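Local coordinates for protein cellobiose 2-epimerase (Caldibacillus thermoamylovorans, PDB 5ZHB) that probably catalyses the reversible epimerization at C2 of the reducing-end glucose of cellobiose and related disaccharides, turning it into mannose, at residues Tyr217-Asp222 with Asn234-Ile239; Asn184-Val189 with Ala210-Leu215; Val5-Asn10 with Tyr338-Met343. All blocks are in the same frame, centred on the assembly; numbering follows the deposited sequence.

In the fold
From the N terminus, helix 2-21 opens interaction 3, whose loop closes only when helix 326-343 comes back to it after more than 320 residues. Interactions 2 and 1 are nested inside this loop and follow each other in series. Interaction 2 closes first, folding helix 203-220 back on helix 183-199. Interaction 1 then pins the loop between strands 231-232 and 242-244 to the last turn of helix 203-220. Sharing that helix, interactions 1 and 2 touch where W236 packs on H186 and L215. Interaction 3 lies on the opposite side of the chain's centre from the other two, about 31 Å from interaction 2 and 36 Å from interaction 1 (between centres), and ties the N-terminal helix 2-21 to helix 326-343.

Interaction 1 (Tyr217-Asp222 with Asn234-Ile239); sequences YEKVFD and NHWESI
One water bridges K219 and W236 by donating both its protons, to W236 O at 2.7 Å and to K219 O at 2.8 Å, so two backbone carbonyls that cannot bond to each other are tied together. Beside this bridge the side chains meet by apolar contact. K219 lays its methylenes over one face of the W236 indole. CB comes to 3.5 Å from W236 CE3, above the rim of the six-membered ring, while CG makes a CH-pi contact 4.0 Å from the centroid of the five-membered ring and 18° off its normal. The bend at chi2 (-63°) carries the lysine chain across the indole at about a right angle, with K219 CD near W236 CG and CB. V220 adds its CG2 methyl, which reaches W236 CZ3 obliquely at 3.9 Å. W236 itself sits in a left-handed backbone conformation in the loop, pointing its ring at the helix end. Its buried NE1 is hydrogen-bonded to N154 O, and F232 and H186 meet the indole edge-to-face, so its rotation is well fixed. Replacing the tryptophan by an alanine removes the indole, and is likely to leave N154 O without its N-H donor and open a gap beside the K219 methylenes and H186. At the end of the helix, V220 also pairs through its backbone with Q229, which brings the returning chain alongside. The lysine thus serves the contact through its aliphatic part, and the loop is held to the end of helix 203-220 by aromatic packing and shared water rather than by charge.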
# COMPACT_ATOMS: atom_id res chain seq x y z
N TYR A 217 -14.78 -6.66 -9.26
CA TYR A 217 -16.20 -6.36 -9.46
C TYR A 217 -17.07 -7.59 -9.16
O TYR A 217 -17.97 -7.50 -8.32
CB TYR A 217 -16.47 -5.81 -10.86
CG TYR A 217 -17.97 -5.55 -11.02
CD1 TYR A 217 -18.56 -4.41 -10.47
CD2 TYR A 217 -18.80 -6.47 -11.65
CE1 TYR A 217 -19.92 -4.19 -10.56
CE2 TYR A 217 -20.16 -6.25 -11.76
CZ TYR A 217 -20.72 -5.10 -11.22
OH TYR A 217 -22.05 -4.88 -11.33
N GLU A 218 -16.73 -8.74 -9.77
CA GLU A 218 -17.52 -9.97 -9.68
C GLU A 218 -17.31 -10.77 -8.39
O GLU A 218 -18.27 -11.29 -7.83
CB GLU A 218 -17.15 -10.96 -10.78
CG GLU A 218 -17.66 -10.58 -12.16
CD GLU A 218 -17.64 -11.78 -13.11
OE1 GLU A 218 -17.29 -12.94 -12.72
OE2 GLU A 218 -17.97 -11.50 -14.29
N LYS A 219 -16.05 -10.92 -7.94
CA LYS A 219 -15.77 -11.81 -6.82
C LYS A 219 -15.61 -11.06 -5.48
O LYS A 219 -16.11 -11.52 -4.46
CB LYS A 219 -14.50 -12.59 -7.19
CG LYS A 219 -14.47 -13.26 -8.58
CD LYS A 219 -15.55 -14.32 -8.73
CE LYS A 219 -15.57 -14.96 -10.10
NZ LYS A 219 -16.43 -16.15 -10.06
N VAL A 220 -14.86 -9.95 -5.46
CA VAL A 220 -14.46 -9.33 -4.20
C VAL A 220 -15.62 -8.52 -3.63
O VAL A 220 -15.99 -8.66 -2.46
CB VAL A 220 -13.18 -8.48 -4.39
CG1 VAL A 220 -12.73 -7.90 -3.06
CG2 VAL A 220 -12.03 -9.25 -5.08
N PHE A 221 -16.18 -7.67 -4.48
CA PHE A 221 -17.20 -6.70 -4.11
C PHE A 221 -18.56 -7.37 -3.96
O PHE A 221 -19.02 -8.02 -4.90
CB PHE A 221 -17.24 -5.70 -5.26
CG PHE A 221 -18.24 -4.54 -5.20
CD1 PHE A 221 -18.31 -3.70 -4.08
CD2 PHE A 221 -19.03 -4.23 -6.31
CE1 PHE A 221 -19.18 -2.61 -4.07
CE2 PHE A 221 -19.89 -3.15 -6.29
CZ PHE A 221 -19.97 -2.35 -5.16
N ASP A 222 -19.13 -7.23 -2.76
CA ASP A 222 -20.49 -7.63 -2.45
C ASP A 222 -21.46 -6.56 -2.95
O ASP A 222 -21.51 -5.44 -2.43
CB ASP A 222 -20.61 -7.85 -0.95
CG ASP A 222 -21.97 -8.36 -0.50
OD1 ASP A 222 -22.96 -7.85 -1.02
OD2 ASP A 222 -22.01 -9.22 0.39
N ASN A 234 -10.71 -21.46 -2.77
CA ASN A 234 -10.32 -21.59 -4.17
C ASN A 234 -11.49 -21.42 -5.13
O ASN A 234 -11.27 -21.32 -6.33
CB ASN A 234 -9.63 -22.93 -4.42
CG ASN A 234 -8.15 -22.81 -4.15
OD1 ASN A 234 -7.49 -21.92 -4.71
ND2 ASN A 234 -7.63 -23.67 -3.30
N HIS A 235 -12.72 -21.40 -4.61
CA HIS A 235 -13.88 -21.15 -5.45
C HIS A 235 -14.28 -19.67 -5.42
O HIS A 235 -15.37 -19.34 -5.86
CB HIS A 235 -15.04 -22.07 -5.04
CG HIS A 235 -14.80 -23.47 -5.48
ND1 HIS A 235 -14.85 -24.56 -4.64
CD2 HIS A 235 -14.43 -23.95 -6.69
CE1 HIS A 235 -14.56 -25.66 -5.32
NE2 HIS A 235 -14.31 -25.31 -6.57
N TRP A 236 -13.40 -18.81 -4.87
CA TRP A 236 -13.65 -17.38 -4.74
C TRP A 236 -14.89 -17.13 -3.89
O TRP A 236 -15.57 -16.13 -4.06
CB TRP A 236 -13.78 -16.69 -6.11
CG TRP A 236 -12.53 -16.15 -6.76
CD1 TRP A 236 -11.91 -16.65 -7.86
CD2 TRP A 236 -11.79 -14.96 -6.38
NE1 TRP A 236 -10.82 -15.88 -8.20
CE2 TRP A 236 -10.73 -14.83 -7.31
CE3 TRP A 236 -11.90 -14.01 -5.36
CZ2 TRP A 236 -9.81 -13.79 -7.24
CZ3 TRP A 236 -10.98 -12.99 -5.29
CH2 TRP A 236 -9.97 -12.86 -6.23
N GLU A 237 -15.13 -18.01 -2.92
CA GLU A 237 -16.19 -17.80 -1.97
C GLU A 237 -15.57 -17.26 -0.69
O GLU A 237 -14.63 -17.84 -0.16
CB GLU A 237 -16.94 -19.12 -1.73
CG GLU A 237 -17.55 -19.69 -3.01
CD GLU A 237 -18.25 -21.04 -2.89
OE1 GLU A 237 -18.07 -21.75 -1.88
OE2 GLU A 237 -19.02 -21.33 -3.82
N SER A 238 -16.13 -16.18 -0.18
CA SER A 238 -15.63 -15.56 1.03
C SER A 238 -15.79 -16.52 2.22
O SER A 238 -16.81 -17.19 2.35
CB SER A 238 -16.30 -14.23 1.23
OG SER A 238 -16.07 -13.75 2.54
N ILE A 239 -14.79 -16.59 3.10
CA ILE A 239 -14.81 -17.59 4.16
C ILE A 239 -14.84 -16.96 5.55
O ILE A 239 -14.84 -17.69 6.53
CB ILE A 239 -13.63 -18.57 4.04
CG1 ILE A 239 -12.28 -17.86 4.06
CG2 ILE A 239 -13.78 -19.41 2.78
CD1 ILE A 239 -11.09 -18.80 4.20
O HOH W 1 -17.27 -14.00 -4.01

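Interaction 2 (Asn184-Val189 with Ala210-Leu215)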
# COMPACT_ATOMS: atom_id res chain seq x y z
N ASN A 184 -6.26 -8.75 -0.46
CA ASN A 184 -5.10 -7.89 -0.26
C ASN A 184 -4.07 -8.09 -1.38
O ASN A 184 -3.56 -7.12 -1.92
CB ASN A 184 -4.49 -8.08 1.12
CG ASN A 184 -3.43 -7.04 1.41
OD1 ASN A 184 -3.75 -5.85 1.52
ND2 ASN A 184 -2.18 -7.47 1.46
N THR A 185 -3.73 -9.36 -1.69
CA THR A 185 -2.73 -9.63 -2.72
C THR A 185 -3.20 -9.12 -4.08
O THR A 185 -2.45 -8.47 -4.79
CB THR A 185 -2.40 -11.12 -2.78
OG1 THR A 185 -1.79 -11.46 -1.54
CG2 THR A 185 -1.44 -11.46 -3.90
N HIS A 186 -4.49 -9.35 -4.42
CA HIS A 186 -5.06 -8.89 -5.67
C HIS A 186 -5.01 -7.36 -5.77
O HIS A 186 -4.73 -6.81 -6.84
CB HIS A 186 -6.46 -9.50 -5.82
CG HIS A 186 -6.36 -10.96 -6.17
ND1 HIS A 186 -6.17 -11.93 -5.22
CD2 HIS A 186 -6.38 -11.59 -7.38
CE1 HIS A 186 -6.07 -13.12 -5.84
NE2 HIS A 186 -6.20 -12.95 -7.15
N LEU A 187 -5.24 -6.67 -4.65
CA LEU A 187 -5.26 -5.20 -4.69
C LEU A 187 -3.89 -4.68 -5.10
O LEU A 187 -3.77 -3.79 -5.96
CB LEU A 187 -5.71 -4.65 -3.33
CG LEU A 187 -5.74 -3.12 -3.18
CD1 LEU A 187 -6.60 -2.49 -4.24
CD2 LEU A 187 -6.21 -2.69 -1.81
N HIS A 188 -2.84 -5.20 -4.42
CA HIS A 188 -1.48 -4.70 -4.64
C HIS A 188 -0.91 -5.19 -5.97
O HIS A 188 -0.08 -4.50 -6.56
CB HIS A 188 -0.62 -4.86 -3.38
CG HIS A 188 -1.19 -4.03 -2.29
ND1 HIS A 188 -1.12 -2.65 -2.30
CD2 HIS A 188 -1.97 -4.34 -1.25
CE1 HIS A 188 -1.77 -2.18 -1.25
NE2 HIS A 188 -2.30 -3.17 -0.61
N VAL A 189 -1.38 -6.33 -6.49
CA VAL A 189 -1.03 -6.67 -7.85
C VAL A 189 -1.62 -5.62 -8.80
O VAL A 189 -0.94 -5.12 -9.68
CB VAL A 189 -1.43 -8.10 -8.24
CG1 VAL A 189 -1.23 -8.37 -9.73
CG2 VAL A 189 -0.65 -9.11 -7.40
N ALA A 210 -7.50 -5.56 -16.77
CA ALA A 210 -8.94 -5.66 -16.96
C ALA A 210 -9.45 -6.88 -16.22
O ALA A 210 -10.51 -6.84 -15.59
CB ALA A 210 -9.31 -5.70 -18.45
N ASN A 211 -8.66 -7.96 -16.26
CA ASN A 211 -8.99 -9.15 -15.50
C ASN A 211 -9.08 -8.87 -14.00
O ASN A 211 -10.06 -9.28 -13.36
CB ASN A 211 -8.06 -10.30 -15.89
CG ASN A 211 -8.39 -11.58 -15.17
OD1 ASN A 211 -9.51 -12.09 -15.27
ND2 ASN A 211 -7.44 -12.11 -14.40
N LEU A 212 -8.08 -8.21 -13.41
CA LEU A 212 -8.12 -7.87 -11.97
C LEU A 212 -9.34 -7.02 -11.61
O LEU A 212 -10.00 -7.24 -10.57
CB LEU A 212 -6.80 -7.18 -11.62
CG LEU A 212 -5.63 -8.15 -11.37
CD1 LEU A 212 -4.29 -7.56 -11.61
CD2 LEU A 212 -5.67 -8.68 -9.95
N ILE A 213 -9.67 -6.07 -12.47
CA ILE A 213 -10.81 -5.20 -12.20
C ILE A 213 -12.09 -6.02 -12.16
O ILE A 213 -12.92 -5.88 -11.25
CB ILE A 213 -10.87 -4.05 -13.21
CG1 ILE A 213 -9.72 -3.10 -12.99
CG2 ILE A 213 -12.23 -3.31 -13.10
CD1 ILE A 213 -9.38 -2.25 -14.19
N ASP A 214 -12.21 -6.96 -13.09
CA ASP A 214 -13.40 -7.79 -13.17
C ASP A 214 -13.50 -8.74 -11.99
O ASP A 214 -14.58 -8.92 -11.41
CB ASP A 214 -13.48 -8.43 -14.55
CG ASP A 214 -14.90 -8.87 -14.88
OD1 ASP A 214 -15.78 -7.99 -14.96
OD2 ASP A 214 -15.12 -10.09 -14.89
N LEU A 215 -12.34 -9.30 -11.55
CA LEU A 215 -12.32 -10.08 -10.33
C LEU A 215 -12.79 -9.24 -9.14
O LEU A 215 -13.54 -9.72 -8.29
CB LEU A 215 -10.91 -10.64 -10.10
CG LEU A 215 -10.43 -11.78 -11.00
CD1 LEU A 215 -8.95 -12.01 -10.80
CD2 LEU A 215 -11.18 -13.03 -10.70
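L212 fills the tight part of this helix pair, sending one methyl to V189 and the other to H186. L212 CD1 meets V189 CG1 at 3.7 Å, the two side chains crossing at about a right angle. L212 CD2 lies 3.7 Å from the carbonyl oxygen H186 O and 3.9 Å from H186 CD2, where it comes up to the edge of the imidazole near the ring plane. With CG of L212 opposite its own carbonyl carbon (chi1 -81°), the fork of the leucine spans one turn of the facing helix. One turn further along, the packing is looser: L215 CD1 comes obliquely to H186 CD2 at 4.3 Å, and N154 and W236 also touch L215. This looser side is still buried. The imidazole is held by its two nitrogens, ND1 to T182 O and NE2 to Y156 N, which keep its CD2 edge turned to L212. The segment axes approach to 10.3 Å at 144° between their directions, a spacing bridged by the methyl ends of these side chains. Roughly antiparallel packing of consecutive helices is consistent with the (alpha/alpha)6 barrel known from N-acylglucosamine 2-epimerase relatives.

Interaction 3 (Val5-Asn10 with Tyr338-Met343)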
# COMPACT_ATOMS: atom_id res chain seq x y z
N VAL A 5 -4.08 21.60 1.36
CA VAL A 5 -2.99 20.95 0.65
C VAL A 5 -1.64 21.51 1.08
O VAL A 5 -0.66 20.76 1.16
CB VAL A 5 -3.19 20.98 -0.88
CG1 VAL A 5 -1.96 20.47 -1.63
CG2 VAL A 5 -4.40 20.16 -1.27
N ASN A 6 -1.58 22.81 1.40
CA ASN A 6 -0.35 23.36 1.95
C ASN A 6 -0.04 22.71 3.29
O ASN A 6 1.11 22.51 3.62
CB ASN A 6 -0.39 24.88 2.10
CG ASN A 6 -0.17 25.58 0.78
OD1 ASN A 6 0.85 25.34 0.11
ND2 ASN A 6 -1.09 26.43 0.38
N GLU A 7 -1.05 22.37 4.08
CA GLU A 7 -0.82 21.70 5.34
C GLU A 7 -0.27 20.28 5.12
O GLU A 7 0.56 19.82 5.91
CB GLU A 7 -2.08 21.66 6.19
CG GLU A 7 -2.37 23.01 6.83
CD GLU A 7 -3.41 22.94 7.92
OE1 GLU A 7 -3.86 21.83 8.28
OE2 GLU A 7 -3.76 24.03 8.42
N PHE A 8 -0.71 19.62 4.05
CA PHE A 8 -0.24 18.26 3.77
C PHE A 8 1.20 18.29 3.26
O PHE A 8 2.04 17.47 3.65
CB PHE A 8 -1.08 17.58 2.69
CG PHE A 8 -2.58 17.49 2.97
CD1 PHE A 8 -3.09 17.63 4.25
CD2 PHE A 8 -3.46 17.27 1.92
CE1 PHE A 8 -4.46 17.53 4.47
CE2 PHE A 8 -4.83 17.16 2.14
CZ PHE A 8 -5.33 17.29 3.42
N ARG A 9 1.48 19.22 2.36
CA ARG A 9 2.82 19.40 1.83
C ARG A 9 3.82 19.77 2.93
O ARG A 9 4.94 19.29 2.91
CB ARG A 9 2.82 20.51 0.78
CG ARG A 9 4.09 20.58 -0.04
CD ARG A 9 4.00 21.81 -0.95
NE ARG A 9 5.24 21.96 -1.72
CZ ARG A 9 5.32 22.16 -3.04
NH1 ARG A 9 4.23 22.22 -3.79
NH2 ARG A 9 6.51 22.29 -3.60
N ASN A 10 3.43 20.68 3.84
CA ASN A 10 4.24 21.02 4.99
C ASN A 10 4.52 19.77 5.82
O ASN A 10 5.66 19.55 6.24
CB ASN A 10 3.57 22.13 5.79
CG ASN A 10 4.26 22.43 7.09
OD1 ASN A 10 3.73 22.16 8.17
ND2 ASN A 10 5.46 22.97 7.00
N TYR A 338 -8.66 15.21 12.91
CA TYR A 338 -8.39 14.13 13.83
C TYR A 338 -6.90 13.76 13.78
O TYR A 338 -6.27 13.56 14.83
CB TYR A 338 -9.23 12.90 13.49
CG TYR A 338 -8.97 11.76 14.45
CD1 TYR A 338 -9.73 11.60 15.61
CD2 TYR A 338 -7.97 10.84 14.19
CE1 TYR A 338 -9.46 10.56 16.50
CE2 TYR A 338 -7.68 9.84 15.08
CZ TYR A 338 -8.43 9.68 16.22
OH TYR A 338 -8.10 8.64 17.04
N VAL A 339 -6.38 13.59 12.55
CA VAL A 339 -5.02 13.15 12.31
C VAL A 339 -4.01 14.14 12.93
O VAL A 339 -3.03 13.73 13.54
CB VAL A 339 -4.72 12.93 10.82
CG1 VAL A 339 -3.24 12.76 10.53
CG2 VAL A 339 -5.46 11.70 10.29
N LYS A 340 -4.21 15.44 12.70
CA LYS A 340 -3.33 16.42 13.32
C LYS A 340 -3.46 16.40 14.83
O LYS A 340 -2.47 16.56 15.50
CB LYS A 340 -3.64 17.86 12.89
CG LYS A 340 -3.23 18.14 11.47
CD LYS A 340 -3.44 19.62 11.19
CE LYS A 340 -4.91 19.96 11.28
NZ LYS A 340 -5.14 21.22 10.56
N THR A 341 -4.67 16.16 15.36
CA THR A 341 -4.87 16.20 16.80
C THR A 341 -4.31 14.96 17.49
O THR A 341 -3.81 15.11 18.60
CB THR A 341 -6.32 16.41 17.20
OG1 THR A 341 -6.65 17.61 16.54
CG2 THR A 341 -6.51 16.55 18.71
N TYR A 342 -4.45 13.75 16.92
CA TYR A 342 -4.16 12.55 17.65
C TYR A 342 -3.09 11.66 17.03
O TYR A 342 -2.50 10.87 17.76
CB TYR A 342 -5.43 11.71 17.81
CG TYR A 342 -6.53 12.42 18.58
CD1 TYR A 342 -6.44 12.58 19.96
CD2 TYR A 342 -7.66 12.93 17.95
CE1 TYR A 342 -7.42 13.24 20.68
CE2 TYR A 342 -8.67 13.57 18.66
CZ TYR A 342 -8.54 13.72 20.03
OH TYR A 342 -9.50 14.34 20.77
N MET A 343 -2.90 11.71 15.71
CA MET A 343 -2.12 10.69 15.02
C MET A 343 -0.71 11.16 14.71
O MET A 343 0.20 10.34 14.66
CB MET A 343 -2.79 10.31 13.69
CG MET A 343 -2.26 9.03 12.99
SD MET A 343 -2.59 7.46 13.84
CE MET A 343 -4.39 7.48 13.63
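The N-terminal helix 2-21 and helix 326-343 of the alpha-helical barrel are joined near the surface by a salt bridge between E7 and K340. K340 NZ donates to E7 OE1 at 2.7 Å, and OE1 accepts with its syn lone pair, on the side of the other carboxylate oxygen. That second oxygen takes little part, since E7 OE2 is 3.8 Å from K340 NZ. The glutamate reaches out extended beyond CG (chi2 -166°), whereas the lysine bends at chi3 (-64°), which brings both its CD and CE to about 3.7 Å from E7 OE1 before the ammonium turns in. The two side chains cross at about a right angle and span backbones whose nearest CA atoms, those of E7 and K340, are 9.9 Å apart. E7 OE1 has a second donor in W336 NE1, one turn before K340 on the same helix, so a single oxygen is gripped by an ammonium and an indole, which probably steadies the carboxylate as an anion. Next to this polar link, F8 packs edge-to-face on W336 and on F384 of helix 375-387. A chain-terminal helix meeting late helices in this way is consistent with the closure of an (alpha/alpha)6 barrel.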